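Local coordinates for flagellar basal body rod modification protein (Helicobacter pylori 26695, PDB 4ZZF) that is probably required for assembly of the flagellar hook, perhaps as a scaffolding protein, and is represented here by a fragment that includes its Ig-like domain, at residues E52-K60 against F71-K79. Residues are numbered along the deposited sequence; the frame is centred on the assembly and turned at random.
Sequences ELVKTIPLK and FEWDGTNEK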
loop_
_atom_site.group_PDB
_atom_site.type_symbol
_atom_site.label_atom_id
_atom_site.label_comp_id
_atom_site.label_asym_id
_atom_site.label_seq_id
_atom_site.Cartn_x
_atom_site.Cartn_y
_atom_site.Cartn_z
ATOM N N GLU A 52 5.755 -20.133 33.884
ATOM C CA GLU A 52 6.862 -20.879 34.463
ATOM C C GLU A 52 7.586 -21.612 33.351
ATOM O O GLU A 52 6.954 -22.297 32.537
ATOM C CB GLU A 52 6.364 -21.861 35.529
ATOM C CG GLU A 52 5.578 -21.189 36.647
ATOM C CD GLU A 52 4.971 -22.183 37.637
ATOM O OE1 GLU A 52 4.628 -23.317 37.223
ATOM O OE2 GLU A 52 4.837 -21.818 38.831
ATOM N N LEU A 53 8.905 -21.449 33.313
ATOM C CA LEU A 53 9.729 -22.039 32.275
ATOM C C LEU A 53 9.676 -23.559 32.305
ATOM O O LEU A 53 10.003 -24.183 33.302
ATOM C CB LEU A 53 11.172 -21.572 32.421
ATOM C CG LEU A 53 12.151 -22.047 31.347
ATOM C CD1 LEU A 53 11.728 -21.491 30.023
ATOM C CD2 LEU A 53 13.566 -21.602 31.686
ATOM N N VAL A 54 9.281 -24.155 31.194
ATOM C CA VAL A 54 9.185 -25.601 31.111
ATOM C C VAL A 54 10.307 -26.220 30.262
ATOM O O VAL A 54 10.824 -27.295 30.575
ATOM C CB VAL A 54 7.795 -25.991 30.564
ATOM C CG1 VAL A 54 7.848 -27.263 29.737
ATOM C CG2 VAL A 54 6.825 -26.120 31.716
ATOM N N LYS A 55 10.704 -25.527 29.204
ATOM C CA LYS A 55 11.677 -26.068 28.259
ATOM C C LYS A 55 12.482 -24.949 27.609
ATOM O O LYS A 55 11.961 -23.850 27.379
ATOM C CB LYS A 55 10.969 -26.896 27.185
ATOM C CG LYS A 55 11.881 -27.597 26.196
ATOM C CD LYS A 55 12.659 -28.700 26.892
ATOM C CE LYS A 55 12.936 -29.869 25.955
ATOM N NZ LYS A 55 13.321 -31.103 26.714
ATOM N N THR A 56 13.751 -25.231 27.325
ATOM C CA THR A 56 14.598 -24.313 26.588
ATOM C C THR A 56 15.184 -25.072 25.424
ATOM O O THR A 56 15.699 -26.180 25.589
ATOM C CB THR A 56 15.732 -23.714 27.459
ATOM O OG1 THR A 56 15.160 -22.943 28.514
ATOM C CG2 THR A 56 16.607 -22.795 26.636
ATOM N N ILE A 57 15.069 -24.485 24.240
ATOM C CA ILE A 57 15.647 -25.046 23.037
ATOM C C ILE A 57 16.684 -24.078 22.479
ATOM O O ILE A 57 16.338 -22.952 22.110
ATOM C CB ILE A 57 14.572 -25.311 21.981
ATOM C CG1 ILE A 57 13.448 -26.165 22.572
ATOM C CG2 ILE A 57 15.165 -25.958 20.741
ATOM C CD1 ILE A 57 12.353 -26.438 21.587
ATOM N N PRO A 58 17.959 -24.506 22.421
ATOM C CA PRO A 58 19.043 -23.651 21.907
ATOM C C PRO A 58 18.906 -23.330 20.415
ATOM O O PRO A 58 18.593 -24.214 19.617
ATOM C CB PRO A 58 20.308 -24.491 22.170
ATOM C CG PRO A 58 19.826 -25.903 22.244
ATOM C CD PRO A 58 18.456 -25.815 22.878
ATOM N N LEU A 59 19.157 -22.080 20.045
ATOM C CA LEU A 59 19.038 -21.655 18.650
ATOM C C LEU A 59 20.379 -21.611 17.916
ATOM O O LEU A 59 20.428 -21.355 16.704
ATOM C CB LEU A 59 18.363 -20.286 18.582
ATOM C CG LEU A 59 16.846 -20.311 18.739
ATOM C CD1 LEU A 59 16.285 -18.916 18.661
ATOM C CD2 LEU A 59 16.219 -21.179 17.653
ATOM N N LYS A 60 21.450 -21.859 18.665
ATOM C CA LYS A 60 22.819 -22.001 18.140
ATOM C C LYS A 60 22.905 -22.557 16.710
ATOM O O LYS A 60 23.548 -21.976 15.828
ATOM C CB LYS A 60 23.605 -22.916 19.097
ATOM C CG LYS A 60 25.084 -23.022 18.888
ATOM C CD LYS A 60 25.707 -23.711 20.113
ATOM C CE LYS A 60 27.014 -24.413 19.756
ATOM N NZ LYS A 60 27.600 -25.131 20.926
ATOM N N PHE A 71 9.862 -25.383 14.013
ATOM C CA PHE A 71 10.473 -26.131 15.092
ATOM C C PHE A 71 9.532 -27.225 15.560
ATOM O O PHE A 71 8.348 -27.224 15.212
ATOM C CB PHE A 71 10.819 -25.215 16.262
ATOM C CG PHE A 71 11.745 -24.077 15.904
ATOM C CD1 PHE A 71 13.118 -24.240 15.968
ATOM C CD2 PHE A 71 11.233 -22.843 15.524
ATOM C CE1 PHE A 71 13.967 -23.190 15.662
ATOM C CE2 PHE A 71 12.071 -21.790 15.210
ATOM C CZ PHE A 71 13.441 -21.964 15.276
ATOM N N GLU A 72 10.064 -28.161 16.341
ATOM C CA GLU A 72 9.235 -29.170 16.979
ATOM C C GLU A 72 9.609 -29.252 18.444
ATOM O O GLU A 72 10.762 -29.037 18.818
ATOM C CB GLU A 72 9.389 -30.534 16.297
ATOM C CG GLU A 72 8.730 -30.605 14.917
ATOM C CD GLU A 72 8.926 -31.942 14.200
ATOM O OE1 GLU A 72 9.846 -32.709 14.568
ATOM O OE2 GLU A 72 8.145 -32.218 13.257
ATOM N N TRP A 73 8.614 -29.533 19.268
ATOM C CA TRP A 73 8.816 -29.761 20.684
ATOM C C TRP A 73 8.152 -31.083 21.059
ATOM O O TRP A 73 6.978 -31.288 20.732
ATOM C CB TRP A 73 8.225 -28.618 21.483
ATOM C CG TRP A 73 8.243 -28.820 22.954
ATOM C CD1 TRP A 73 9.250 -29.349 23.696
ATOM C CD2 TRP A 73 7.186 -28.499 23.862
ATOM N NE1 TRP A 73 8.892 -29.361 25.023
ATOM C CE2 TRP A 73 7.636 -28.843 25.151
ATOM C CE3 TRP A 73 5.917 -27.948 23.719
ATOM C CZ2 TRP A 73 6.846 -28.663 26.281
ATOM C CZ3 TRP A 73 5.144 -27.758 24.843
ATOM C CH2 TRP A 73 5.610 -28.118 26.108
ATOM N N ASP A 74 8.885 -31.972 21.736
ATOM C CA ASP A 74 8.360 -33.307 22.049
ATOM C C ASP A 74 7.425 -33.288 23.247
ATOM O O ASP A 74 6.849 -34.308 23.606
ATOM C CB ASP A 74 9.500 -34.312 22.294
ATOM C CG ASP A 74 10.444 -33.890 23.418
ATOM O OD1 ASP A 74 10.060 -33.063 24.270
ATOM O OD2 ASP A 74 11.584 -34.397 23.452
ATOM N N GLY A 75 7.278 -32.122 23.863
ATOM C CA GLY A 75 6.386 -31.975 24.992
ATOM C C GLY A 75 7.014 -32.358 26.318
ATOM O O GLY A 75 6.301 -32.543 27.311
ATOM N N THR A 76 8.342 -32.473 26.346
ATOM C CA THR A 76 9.058 -32.775 27.589
ATOM C C THR A 76 9.648 -31.522 28.228
ATOM O O THR A 76 9.969 -30.539 27.546
ATOM C CB THR A 76 10.196 -33.799 27.367
ATOM O OG1 THR A 76 11.208 -33.230 26.523
ATOM C CG2 THR A 76 9.655 -35.085 26.729
ATOM N N ASN A 77 9.768 -31.552 29.551
ATOM C CA ASN A 77 10.499 -30.510 30.254
ATOM C C ASN A 77 11.999 -30.807 30.223
ATOM O O ASN A 77 12.464 -31.690 29.483
ATOM C CB ASN A 77 9.997 -30.339 31.693
ATOM C CG ASN A 77 10.131 -31.607 32.535
ATOM O OD1 ASN A 77 10.872 -32.533 32.198
ATOM N ND2 ASN A 77 9.410 -31.638 33.653
ATOM N N GLU A 78 12.757 -30.062 31.019
ATOM C CA GLU A 78 14.201 -30.104 30.884
ATOM C C GLU A 78 14.785 -31.431 31.379
ATOM O O GLU A 78 15.925 -31.761 31.054
ATOM C CB GLU A 78 14.838 -28.920 31.611
ATOM C CG GLU A 78 16.055 -28.364 30.867
ATOM C CD GLU A 78 15.794 -28.105 29.376
ATOM O OE1 GLU A 78 15.099 -27.117 29.058
ATOM O OE2 GLU A 78 16.294 -28.882 28.526
ATOM N N LYS A 79 14.004 -32.200 32.139
ATOM C CA LYS A 79 14.435 -33.536 32.566
ATOM C C LYS A 79 14.164 -34.577 31.486
ATOM O O LYS A 79 14.911 -35.546 31.326
ATOM C CB LYS A 79 13.740 -33.953 33.863
ATOM C CG LYS A 79 14.178 -33.169 35.086
ATOM C CD LYS A 79 13.012 -32.418 35.710
ATOM C CE LYS A 79 13.405 -31.811 37.056
ATOM N NZ LYS A 79 12.227 -31.266 37.801
HETATM O O HOH W 1 14.829 -25.376 30.737
#
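Lys-55 reaches across to the loop that follows strand 67-73, and its NZ gives hydrogen bonds to two acceptors there, Asn-77 O at 3.0 Å and Thr-76 OG1. The long chain suits both its tasks: with CG anti to the backbone N (chi1 -176°), CB and CG lie obliquely by the indole of Trp-73, CG 3.7 Å from NE1, and bends at chi2 and chi3 then carry the outer chain past Thr-76. Glu-78 crosses this chain at about a right angle; its carboxylate is long enough for OE1 to accept the backbone N-H of Thr-56 at 2.9 Å, tying the loop to strand 53-58. Beside it, Val-54 CG1 rests 3.9 Å from Trp-73 CZ2, and at the far end Leu-59 CD2 packs against Phe-71 CE1 at 3.6 Å. In this Ig-like domain the strands belong to different sheets: 53-58 pairs with 43-47, 67-73 with 25-31, and Leu-59 and Phe-71 pack between the sheets beside Phe-31. A classic beta bulge sets Val-54 and Lys-55 both opposite Ile-46. Behind the amine, the short side chain of Asp-74 lets OD1 accept the backbone N-H of Thr-76, an Asx turn, and also the Thr-76 hydroxyl, from the same face of the carboxylate plane. Trp-73 NE1 donates in its ring plane to Thr-76 O at 3.0 Å. Gly-75 CA lies over one indole face; its positive phi (85°) suits a residue without CB to jam against the preceding carbonyl O.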